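Local coordinates for protein xylooligosaccharide oxidase (Myceliophthora thermophila, PDB 5L6G) that oxidises the C1 hydroxyl of xylooligosaccharides and related sugars to lactones, using a bicovalently attached FAD and reducing molecular oxygen to hydrogen peroxide, at residues N54-Y59 with G419-D424; V141-G146 with H314-G319; K251-L256 with I377-Y382. All blocks are in the same frame, centred on the assembly; numbering follows the deposited sequence.

Interaction 1 (N54-Y59 with G419-D424). With XYP (beta-D-xylopyranose), chain I.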
loop_
_atom_site.group_PDB
_atom_site.type_symbol
_atom_site.label_atom_id
_atom_site.label_comp_id
_atom_site.label_asym_id
_atom_site.label_seq_id
_atom_site.Cartn_x
_atom_site.Cartn_y
_atom_site.Cartn_z
ATOM N N ASN A 54 12.682 -4.088 4.057
ATOM C CA ASN A 54 12.929 -5.500 3.861
ATOM C C ASN A 54 14.422 -5.757 3.859
ATOM O O ASN A 54 15.091 -5.493 2.865
ATOM C CB ASN A 54 12.309 -5.994 2.551
ATOM C CG ASN A 54 12.276 -7.523 2.456
ATOM O OD1 ASN A 54 12.937 -8.247 3.223
ATOM N ND2 ASN A 54 11.515 -8.014 1.505
ATOM N N ASP A 55 14.931 -6.285 4.966
ATOM C CA ASP A 55 16.356 -6.590 5.095
ATOM C C ASP A 55 16.868 -7.630 4.120
ATOM O O ASP A 55 18.073 -7.812 3.996
ATOM C CB ASP A 55 16.685 -7.061 6.509
ATOM C CG ASP A 55 16.696 -5.937 7.498
ATOM O OD1 ASP A 55 17.251 -4.870 7.163
ATOM O OD2 ASP A 55 16.144 -6.128 8.596
ATOM N N ARG A 56 15.959 -8.331 3.454
ATOM C CA ARG A 56 16.360 -9.256 2.395
ATOM C C ARG A 56 16.908 -8.505 1.181
ATOM O O ARG A 56 17.640 -9.089 0.392
ATOM C CB ARG A 56 15.178 -10.095 1.954
ATOM C CG ARG A 56 15.532 -11.286 1.090
ATOM C CD ARG A 56 14.288 -12.128 0.808
ATOM N NE ARG A 56 13.295 -11.472 -0.022
ATOM C CZ ARG A 56 13.404 -11.299 -1.341
ATOM N NH1 ARG A 56 14.495 -11.698 -1.996
ATOM N NH2 ARG A 56 12.426 -10.706 -2.016
ATOM N N LEU A 57 16.544 -7.225 1.044
ATOM C CA LEU A 57 16.774 -6.458 -0.161
ATOM C C LEU A 57 17.423 -5.084 0.077
ATOM O O LEU A 57 16.845 -4.033 -0.257
ATOM C CB LEU A 57 15.454 -6.300 -0.912
ATOM C CG LEU A 57 14.841 -7.589 -1.452
ATOM C CD1 LEU A 57 13.464 -7.275 -2.025
ATOM C CD2 LEU A 57 15.749 -8.288 -2.478
ATOM N N PRO A 58 18.649 -5.084 0.629
ATOM C CA PRO A 58 19.380 -3.864 0.719
ATOM C C PRO A 58 19.896 -3.496 -0.660
ATOM O O PRO A 58 20.225 -4.391 -1.460
ATOM C CB PRO A 58 20.537 -4.223 1.635
ATOM C CG PRO A 58 20.814 -5.658 1.304
ATOM C CD PRO A 58 19.462 -6.249 1.041
ATOM N N TYR A 59 19.924 -2.198 -0.939
ATOM C CA TYR A 59 20.601 -1.676 -2.108
ATOM C C TYR A 59 21.461 -0.516 -1.692
ATOM O O TYR A 59 21.174 0.161 -0.712
ATOM C CB TYR A 59 19.606 -1.252 -3.179
ATOM C CG TYR A 59 18.833 -2.421 -3.724
ATOM C CD1 TYR A 59 19.473 -3.413 -4.463
ATOM C CD2 TYR A 59 17.465 -2.573 -3.453
ATOM C CE1 TYR A 59 18.786 -4.495 -4.963
ATOM C CE2 TYR A 59 16.764 -3.657 -3.932
ATOM C CZ TYR A 59 17.427 -4.608 -4.685
ATOM O OH TYR A 59 16.744 -5.667 -5.161
ATOM N N GLY A 419 16.369 -14.278 10.579
ATOM C CA GLY A 419 17.590 -14.859 10.037
ATOM C C GLY A 419 17.414 -14.875 8.537
ATOM O O GLY A 419 16.355 -14.472 8.029
ATOM N N PRO A 420 18.436 -15.352 7.823
ATOM C CA PRO A 420 18.432 -15.155 6.400
ATOM C C PRO A 420 17.266 -15.880 5.716
ATOM O O PRO A 420 16.871 -16.975 6.107
ATOM C CB PRO A 420 19.811 -15.672 5.948
ATOM C CG PRO A 420 20.309 -16.527 7.042
ATOM C CD PRO A 420 19.628 -16.072 8.305
ATOM N N TYR A 421 16.713 -15.233 4.706
ATOM C CA TYR A 421 15.610 -15.813 3.972
ATOM C C TYR A 421 16.198 -16.916 3.079
ATOM O O TYR A 421 17.186 -16.692 2.391
ATOM C CB TYR A 421 14.891 -14.762 3.147
ATOM C CG TYR A 421 13.651 -15.326 2.530
ATOM C CD1 TYR A 421 12.475 -15.414 3.256
ATOM C CD2 TYR A 421 13.669 -15.809 1.236
ATOM C CE1 TYR A 421 11.334 -15.962 2.703
ATOM C CE2 TYR A 421 12.549 -16.351 0.666
ATOM C CZ TYR A 421 11.390 -16.454 1.413
ATOM O OH TYR A 421 10.298 -17.001 0.829
ATOM N N PRO A 422 15.612 -18.115 3.115
ATOM C CA PRO A 422 16.157 -19.225 2.313
ATOM C C PRO A 422 15.886 -19.040 0.819
ATOM O O PRO A 422 14.817 -18.605 0.438
ATOM C CB PRO A 422 15.403 -20.427 2.842
ATOM C CG PRO A 422 14.092 -19.861 3.280
ATOM C CD PRO A 422 14.397 -18.512 3.842
ATOM N N ASP A 423 16.852 -19.387 -0.025
ATOM C CA ASP A 423 16.730 -19.079 -1.449
ATOM C C ASP A 423 15.753 -19.969 -2.194
ATOM O O ASP A 423 15.332 -19.633 -3.321
ATOM C CB ASP A 423 18.118 -19.079 -2.094
ATOM C CG ASP A 423 19.019 -18.087 -1.435
ATOM O OD1 ASP A 423 18.846 -16.886 -1.696
ATOM O OD2 ASP A 423 19.835 -18.497 -0.578
ATOM N N ASP A 424 15.366 -21.070 -1.557
ATOM C CA ASP A 424 14.314 -21.930 -2.065
ATOM C C ASP A 424 12.938 -21.524 -1.537
ATOM O O ASP A 424 11.932 -22.167 -1.875
ATOM C CB ASP A 424 14.593 -23.370 -1.658
ATOM C CG ASP A 424 14.535 -23.577 -0.151
ATOM O OD1 ASP A 424 15.284 -22.944 0.621
ATOM O OD2 ASP A 424 13.721 -24.381 0.273
HETATM O O1 XYP I . 14.208 -10.792 -4.653
HETATM C C1 XYP I . 13.551 -11.624 -5.581
HETATM C C2 XYP I . 14.454 -12.817 -5.896
HETATM C C3 XYP I . 13.721 -13.740 -6.837
HETATM C C4 XYP I . 12.425 -14.166 -6.177
HETATM C C5 XYP I . 11.602 -12.954 -5.799
HETATM O O2 XYP I . 15.705 -12.399 -6.477
HETATM O O3 XYP I . 14.492 -14.909 -7.105
HETATM O O4 XYP I . 11.726 -15.004 -7.091
HETATM O O5 XYP I . 12.357 -12.073 -4.965
#

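Interaction 2 (V141-G146 with H314-G319). With NAG (2-acetamido-2-deoxy-beta-D-glucopyranose), chain E.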
loop_
_atom_site.group_PDB
_atom_site.type_symbol
_atom_site.label_atom_id
_atom_site.label_comp_id
_atom_site.label_asym_id
_atom_site.label_seq_id
_atom_site.Cartn_x
_atom_site.Cartn_y
_atom_site.Cartn_z
ATOM N N VAL A 141 -1.909 14.161 13.739
ATOM C CA VAL A 141 -2.107 15.585 13.514
ATOM C C VAL A 141 -3.557 15.874 13.146
ATOM O O VAL A 141 -4.163 16.786 13.717
ATOM C CB VAL A 141 -1.168 16.150 12.438
ATOM C CG1 VAL A 141 -1.524 17.612 12.159
ATOM C CG2 VAL A 141 0.283 16.057 12.897
ATOM N N LEU A 142 -4.118 15.103 12.213
ATOM C CA LEU A 142 -5.449 15.404 11.721
ATOM C C LEU A 142 -6.460 15.274 12.840
ATOM O O LEU A 142 -7.361 16.096 12.960
ATOM C CB LEU A 142 -5.852 14.502 10.559
ATOM C CG LEU A 142 -5.019 14.590 9.276
ATOM C CD1 LEU A 142 -5.608 13.692 8.207
ATOM C CD2 LEU A 142 -4.855 16.011 8.766
ATOM N N TYR A 143 -6.296 14.231 13.648
ATOM C CA TYR A 143 -7.206 13.992 14.743
ATOM C C TYR A 143 -7.010 15.021 15.871
ATOM O O TYR A 143 -7.976 15.605 16.342
ATOM C CB TYR A 143 -7.095 12.568 15.278
ATOM C CG TYR A 143 -8.149 12.327 16.332
ATOM C CD1 TYR A 143 -9.479 12.124 15.975
ATOM C CD2 TYR A 143 -7.833 12.387 17.675
ATOM C CE1 TYR A 143 -10.469 11.961 16.938
ATOM C CE2 TYR A 143 -8.815 12.233 18.649
ATOM C CZ TYR A 143 -10.127 11.999 18.271
ATOM O OH TYR A 143 -11.084 11.828 19.245
ATOM N N GLU A 144 -5.772 15.228 16.301
ATOM C CA GLU A 144 -5.503 16.156 17.385
ATOM C C GLU A 144 -5.941 17.579 17.048
ATOM O O GLU A 144 -6.440 18.293 17.915
ATOM C CB GLU A 144 -4.025 16.109 17.819
ATOM C CG GLU A 144 -3.725 14.861 18.644
ATOM C CD GLU A 144 -2.323 14.789 19.245
ATOM O OE1 GLU A 144 -1.566 15.772 19.195
ATOM O OE2 GLU A 144 -1.974 13.707 19.775
ATOM N N GLU A 145 -5.793 17.987 15.794
ATOM C CA GLU A 145 -6.085 19.369 15.439
ATOM C C GLU A 145 -7.554 19.638 15.167
ATOM O O GLU A 145 -8.065 20.690 15.538
ATOM C CB GLU A 145 -5.245 19.805 14.254
ATOM C CG GLU A 145 -3.759 19.778 14.585
ATOM C CD GLU A 145 -2.930 20.658 13.689
ATOM O OE1 GLU A 145 -3.460 21.156 12.679
ATOM O OE2 GLU A 145 -1.734 20.844 13.992
ATOM N N GLY A 146 -8.220 18.720 14.481
ATOM C CA GLY A 146 -9.609 18.950 14.112
ATOM C C GLY A 146 -10.495 17.732 14.133
ATOM O O GLY A 146 -11.583 17.768 13.574
ATOM N N HIS A 314 -13.310 1.841 21.077
ATOM C CA HIS A 314 -12.169 2.743 21.103
ATOM C C HIS A 314 -12.592 4.138 20.682
ATOM O O HIS A 314 -13.577 4.295 19.971
ATOM C CB HIS A 314 -11.107 2.277 20.081
ATOM C CG HIS A 314 -10.695 0.841 20.218
ATOM N ND1 HIS A 314 -9.931 0.373 21.266
ATOM C CD2 HIS A 314 -10.937 -0.229 19.427
ATOM C CE1 HIS A 314 -9.731 -0.923 21.123
ATOM N NE2 HIS A 314 -10.312 -1.309 20.001
ATOM N N ASP A 315 -11.831 5.154 21.065
ATOM C CA ASP A 315 -11.893 6.417 20.316
ATOM C C ASP A 315 -11.115 6.209 19.018
ATOM O O ASP A 315 -10.555 5.130 18.798
ATOM C CB ASP A 315 -11.409 7.633 21.131
ATOM C CG ASP A 315 -9.901 7.679 21.355
ATOM O OD1 ASP A 315 -9.122 6.977 20.704
ATOM O OD2 ASP A 315 -9.484 8.478 22.204
ATOM N N TRP A 316 -11.110 7.225 18.161
ATOM C CA TRP A 316 -10.526 7.112 16.840
ATOM C C TRP A 316 -9.045 6.691 16.854
ATOM O O TRP A 316 -8.656 5.767 16.145
ATOM C CB TRP A 316 -10.700 8.419 16.063
ATOM C CG TRP A 316 -10.020 8.376 14.730
ATOM C CD1 TRP A 316 -8.901 9.048 14.371
ATOM C CD2 TRP A 316 -10.397 7.585 13.597
ATOM N NE1 TRP A 316 -8.556 8.743 13.075
ATOM C CE2 TRP A 316 -9.459 7.844 12.577
ATOM C CE3 TRP A 316 -11.431 6.678 13.348
ATOM C CZ2 TRP A 316 -9.530 7.237 11.319
ATOM C CZ3 TRP A 316 -11.509 6.077 12.099
ATOM C CH2 TRP A 316 -10.553 6.349 11.101
ATOM N N MET A 317 -8.225 7.358 17.653
ATOM C CA MET A 317 -6.788 7.078 17.635
ATOM C C MET A 317 -6.489 5.747 18.304
ATOM O O MET A 317 -5.548 5.049 17.923
ATOM C CB MET A 317 -5.972 8.175 18.324
ATOM C CG MET A 317 -5.804 9.455 17.524
ATOM S SD MET A 317 -5.254 9.229 15.835
ATOM C CE MET A 317 -3.658 8.413 15.944
ATOM N N GLU A 318 -7.277 5.400 19.307
ATOM C CA GLU A 318 -7.087 4.127 19.966
ATOM C C GLU A 318 -7.417 2.999 18.979
ATOM O O GLU A 318 -6.778 1.950 18.992
ATOM C CB GLU A 318 -7.946 4.065 21.222
ATOM C CG GLU A 318 -7.658 2.875 22.125
ATOM C CD GLU A 318 -8.634 2.799 23.291
ATOM O OE1 GLU A 318 -8.872 3.850 23.934
ATOM O OE2 GLU A 318 -9.180 1.704 23.547
ATOM N N GLY A 319 -8.408 3.223 18.114
ATOM C CA GLY A 319 -8.715 2.255 17.048
ATOM C C GLY A 319 -7.505 2.077 16.143
ATOM O O GLY A 319 -7.148 0.962 15.745
HETATM C C1 NAG E . -15.863 6.948 22.548
HETATM C C2 NAG E . -15.149 6.265 23.719
HETATM C C3 NAG E . -14.675 7.266 24.782
HETATM C C4 NAG E . -13.873 8.393 24.132
HETATM C C5 NAG E . -14.733 9.021 23.041
HETATM C C6 NAG E . -14.001 10.139 22.303
HETATM C C7 NAG E . -15.631 3.979 24.485
HETATM C C8 NAG E . -16.636 3.063 25.125
HETATM N N2 NAG E . -16.009 5.251 24.316
HETATM O O3 NAG E . -13.881 6.610 25.751
HETATM O O4 NAG E . -13.480 9.370 25.075
HETATM O O5 NAG E . -15.053 8.021 22.101
HETATM O O6 NAG E . -14.687 10.439 21.103
HETATM O O7 NAG E . -14.531 3.538 24.149
HETATM O O HOH W 1 -12.720 9.638 18.391
#

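Interaction 3 (K251-L256 with I377-Y382)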
loop_
_atom_site.group_PDB
_atom_site.type_symbol
_atom_site.label_atom_id
_atom_site.label_comp_id
_atom_site.label_asym_id
_atom_site.label_seq_id
_atom_site.Cartn_x
_atom_site.Cartn_y
_atom_site.Cartn_z
ATOM N N LYS A 251 -15.825 -24.320 2.693
ATOM C CA LYS A 251 -17.209 -24.011 3.049
ATOM C C LYS A 251 -17.305 -22.642 3.717
ATOM O O LYS A 251 -18.268 -21.882 3.486
ATOM C CB LYS A 251 -17.760 -25.091 3.973
ATOM C CG LYS A 251 -18.002 -26.426 3.282
ATOM C CD LYS A 251 -18.268 -27.547 4.280
ATOM C CE LYS A 251 -19.544 -27.295 5.070
ATOM N NZ LYS A 251 -19.555 -28.028 6.373
ATOM N N GLY A 252 -16.294 -22.324 4.523
ATOM C CA GLY A 252 -16.259 -21.054 5.254
ATOM C C GLY A 252 -16.063 -19.877 4.335
ATOM O O GLY A 252 -16.786 -18.887 4.382
ATOM N N TRP A 253 -15.074 -19.998 3.465
ATOM C CA TRP A 253 -14.771 -18.960 2.518
ATOM C C TRP A 253 -15.885 -18.845 1.505
ATOM O O TRP A 253 -16.236 -17.738 1.111
ATOM C CB TRP A 253 -13.443 -19.290 1.833
ATOM C CG TRP A 253 -12.766 -18.208 1.090
ATOM C CD1 TRP A 253 -13.319 -17.123 0.473
ATOM C CD2 TRP A 253 -11.371 -18.156 0.816
ATOM N NE1 TRP A 253 -12.339 -16.385 -0.145
ATOM C CE2 TRP A 253 -11.136 -17.015 0.036
ATOM C CE3 TRP A 253 -10.293 -18.983 1.156
ATOM C CZ2 TRP A 253 -9.859 -16.660 -0.401
ATOM C CZ3 TRP A 253 -9.033 -18.647 0.716
ATOM C CH2 TRP A 253 -8.820 -17.483 -0.042
ATOM N N GLY A 254 -16.447 -19.979 1.084
ATOM C CA GLY A 254 -17.527 -19.971 0.099
ATOM C C GLY A 254 -18.698 -19.165 0.639
ATOM O O GLY A 254 -19.297 -18.353 -0.086
ATOM N N ALA A 255 -19.024 -19.385 1.915
ATOM C CA ALA A 255 -20.088 -18.632 2.557
ATOM C C ALA A 255 -19.730 -17.156 2.649
ATOM O O ALA A 255 -20.574 -16.305 2.398
ATOM C CB ALA A 255 -20.371 -19.166 3.941
ATOM N N LEU A 256 -18.491 -16.879 3.053
ATOM C CA LEU A 256 -18.061 -15.517 3.284
ATOM C C LEU A 256 -18.113 -14.685 2.000
ATOM O O LEU A 256 -18.577 -13.539 2.009
ATOM C CB LEU A 256 -16.654 -15.504 3.867
ATOM C CG LEU A 256 -16.048 -14.163 4.288
ATOM C CD1 LEU A 256 -16.800 -13.565 5.474
ATOM C CD2 LEU A 256 -14.594 -14.393 4.627
ATOM N N ILE A 377 -1.397 -14.877 5.818
ATOM C CA ILE A 377 -2.194 -14.444 4.689
ATOM C C ILE A 377 -3.283 -13.491 5.204
ATOM O O ILE A 377 -3.929 -13.746 6.227
ATOM C CB ILE A 377 -2.815 -15.632 3.911
ATOM C CG1 ILE A 377 -3.598 -15.134 2.697
ATOM C CG2 ILE A 377 -3.722 -16.477 4.786
ATOM C CD1 ILE A 377 -4.017 -16.253 1.764
ATOM N N ILE A 378 -3.459 -12.383 4.503
ATOM C CA ILE A 378 -4.570 -11.496 4.787
ATOM C C ILE A 378 -5.499 -11.542 3.581
ATOM O O ILE A 378 -5.047 -11.461 2.453
ATOM C CB ILE A 378 -4.098 -10.074 5.067
ATOM C CG1 ILE A 378 -3.456 -10.006 6.448
ATOM C CG2 ILE A 378 -5.253 -9.088 4.956
ATOM C CD1 ILE A 378 -2.917 -8.632 6.799
ATOM N N ILE A 379 -6.791 -11.725 3.823
ATOM C CA ILE A 379 -7.784 -11.629 2.780
ATOM C C ILE A 379 -8.687 -10.490 3.204
ATOM O O ILE A 379 -9.482 -10.630 4.137
ATOM C CB ILE A 379 -8.622 -12.930 2.611
ATOM C CG1 ILE A 379 -7.714 -14.146 2.441
ATOM C CG2 ILE A 379 -9.554 -12.815 1.406
ATOM C CD1 ILE A 379 -8.324 -15.426 2.941
ATOM N N ASP A 380 -8.570 -9.357 2.525
ATOM C CA ASP A 380 -9.358 -8.192 2.894
ATOM C C ASP A 380 -10.741 -8.311 2.301
ATOM O O ASP A 380 -10.878 -8.697 1.140
ATOM C CB ASP A 380 -8.708 -6.914 2.366
ATOM C CG ASP A 380 -7.470 -6.543 3.128
ATOM O OD1 ASP A 380 -7.525 -6.461 4.360
ATOM O OD2 ASP A 380 -6.449 -6.275 2.498
ATOM N N MET A 381 -11.766 -7.977 3.090
ATOM C CA MET A 381 -13.104 -7.812 2.548
ATOM C C MET A 381 -13.122 -6.478 1.800
ATOM O O MET A 381 -13.331 -5.428 2.368
ATOM C CB MET A 381 -14.178 -7.855 3.665
ATOM C CG MET A 381 -14.140 -9.115 4.503
ATOM S SD MET A 381 -14.418 -10.696 3.657
ATOM C CE MET A 381 -12.737 -11.227 3.368
ATOM N N TYR A 382 -12.891 -6.547 0.500
ATOM C CA TYR A 382 -12.449 -5.398 -0.277
ATOM C C TYR A 382 -13.582 -4.766 -1.080
ATOM O O TYR A 382 -13.745 -3.543 -1.104
ATOM C CB TYR A 382 -11.311 -5.880 -1.182
ATOM C CG TYR A 382 -10.776 -4.883 -2.178
ATOM C CD1 TYR A 382 -11.356 -4.751 -3.431
ATOM C CD2 TYR A 382 -9.688 -4.098 -1.875
ATOM C CE1 TYR A 382 -10.873 -3.859 -4.356
ATOM C CE2 TYR A 382 -9.178 -3.203 -2.798
ATOM C CZ TYR A 382 -9.781 -3.081 -4.032
ATOM O OH TYR A 382 -9.279 -2.192 -4.938
#

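Interaction 1 (N54-Y59 with G419-D424)
R56 lays the aliphatic part of its side chain against the root of the Y421 side chain, with R56 CD 3.6 Å from Y421 CB and almost as near to CG at the start of the ring. The two side chains run obliquely to one another, and the guanidinium and phenol planes stand 51° apart, so the groups neither stack nor meet at a right angle. R56 CZ lies 5.7 Å from the centroid of the Y421 ring, a long cation-pi distance that offers at most a weak attraction. The arginine runs extended as far as CD, then bends at chi3 (67°), and this bend carries the guanidinium past the tyrosine to a bound beta-D-xylopyranose. There O1 of the sugar lies at the guanidinium edge: R56 NH1 donates to XYP O1 at 2.8 Å, and R56 NH2 reaches the same O1 at 3.2 Å, with a further weak bond from NH2 to the ring oxygen O5. Over one face of the guanidinium lies L57 CG, 3.9 Å above its plane.

The arginine springs from a type I turn, N54 to L57, in which N54 OD1 accepts from R56 N at 3.0 Å to make an Asx turn. R56 NE bonds to F342 O, leaving NH1 and NH2 to meet the sugar, and Y421 OH bonds to D415 OD2. Y343, F426, P454 and G455 complete this xylose site, separate from the pocket containing the substrate-binding residues T154, R272, E412 and Y451. P422 CD rests over one face of the Y421 ring.

Interaction 2 (V141-G146 with H314-G319)
Y143 packs against W316 and M317 in the first turn of helix 316-322; a chi1 of -175° swings its ring out from helix 135-146 to meet them both. Its CB lies 3.9 Å from M317 SD. From there the two sides of the ring have different partners: CD2 packs on M317 CG at 3.6 Å, while CD1 meets W316 CD1 at 3.5 Å and CE1 comes to rest on W316 CB. The phenol and the five-membered ring of the indole are inclined by 33°, an oblique pairing, and the sulfur of M317 also makes an oblique Met-aromatic contact. At the tip, OH meets a water at 2.9 Å, and that same water accepts from W316 N; its link to O6 of the N-acetylglucosamine on N233 is weak.

D315 N-caps the second helix, its OD1 receiving E318 N at 2.8 Å, and H314 ND1 donates to E318 OE2. An alanine in place of Y143 would probably open a gap beside W316 and M317 and deprive the bridging water of the tyrosine hydroxyl. No direct hydrogen bond joins the segments, so apolar packing carries this junction, and its polar link passes through a water that accepts from the first amide of helix 316-322.

Interaction 3 (K251-L256 with I377-Y382)
I379 sets its CD1 over one face of the W253 indole, 3.9 Å from the centroid of the six-membered ring and 21° off the normal, a CH-pi contact whose nearest ring atom is CH2 at 3.7 Å. The two side chains approach from opposite directions, helix to strand. One turn on, L256 brings CD2 to M381 SD at 3.8 Å, and L256 CD2 also lies 3.9 Å from M381 CE. The methionine, bent at chi2 (-61°) and again at chi3, brings its sulfur and methyl across the leucine.

Further out, F409 meets the W253 ring with planes at about 80°, and L357, V360 and W364 of helix 354-368 also pack on this tryptophan. Backbone bonds from I379 to V273 and from M381 to M271 fix one side of the strand, while I378 and D380 pair with E412 and L410 on the other. I378, which alternates with I377 and I379 along the strand, faces the other way and touches the xylose beside R272. The arrangement is helix-on-sheet packing: helix 246-261 packs against one face of the large antiparallel sheet, whose other face lines the substrate site of this FAD-linked oxidase.

From the N terminus, the turn at 54-59 comes first and meets its partner 419-424 only some 360 residues later, so interaction 1 spans both other contacts. Within that span, helix 135-146 opens interaction 2 and helix 246-261 opens interaction 3; 314-319 then closes the former before 377-382 closes the latter, so these two cross. Interactions 1 and 2 each join the FAD-binding part to the region of the large antiparallel sheet, at sites whose centres are 36 Å apart, whereas interaction 3 holds a helix on that sheet. Strand 308-314, which leads into interaction 2, and strand 374-381 of interaction 3 belong to the same sheet. None of the three touches another.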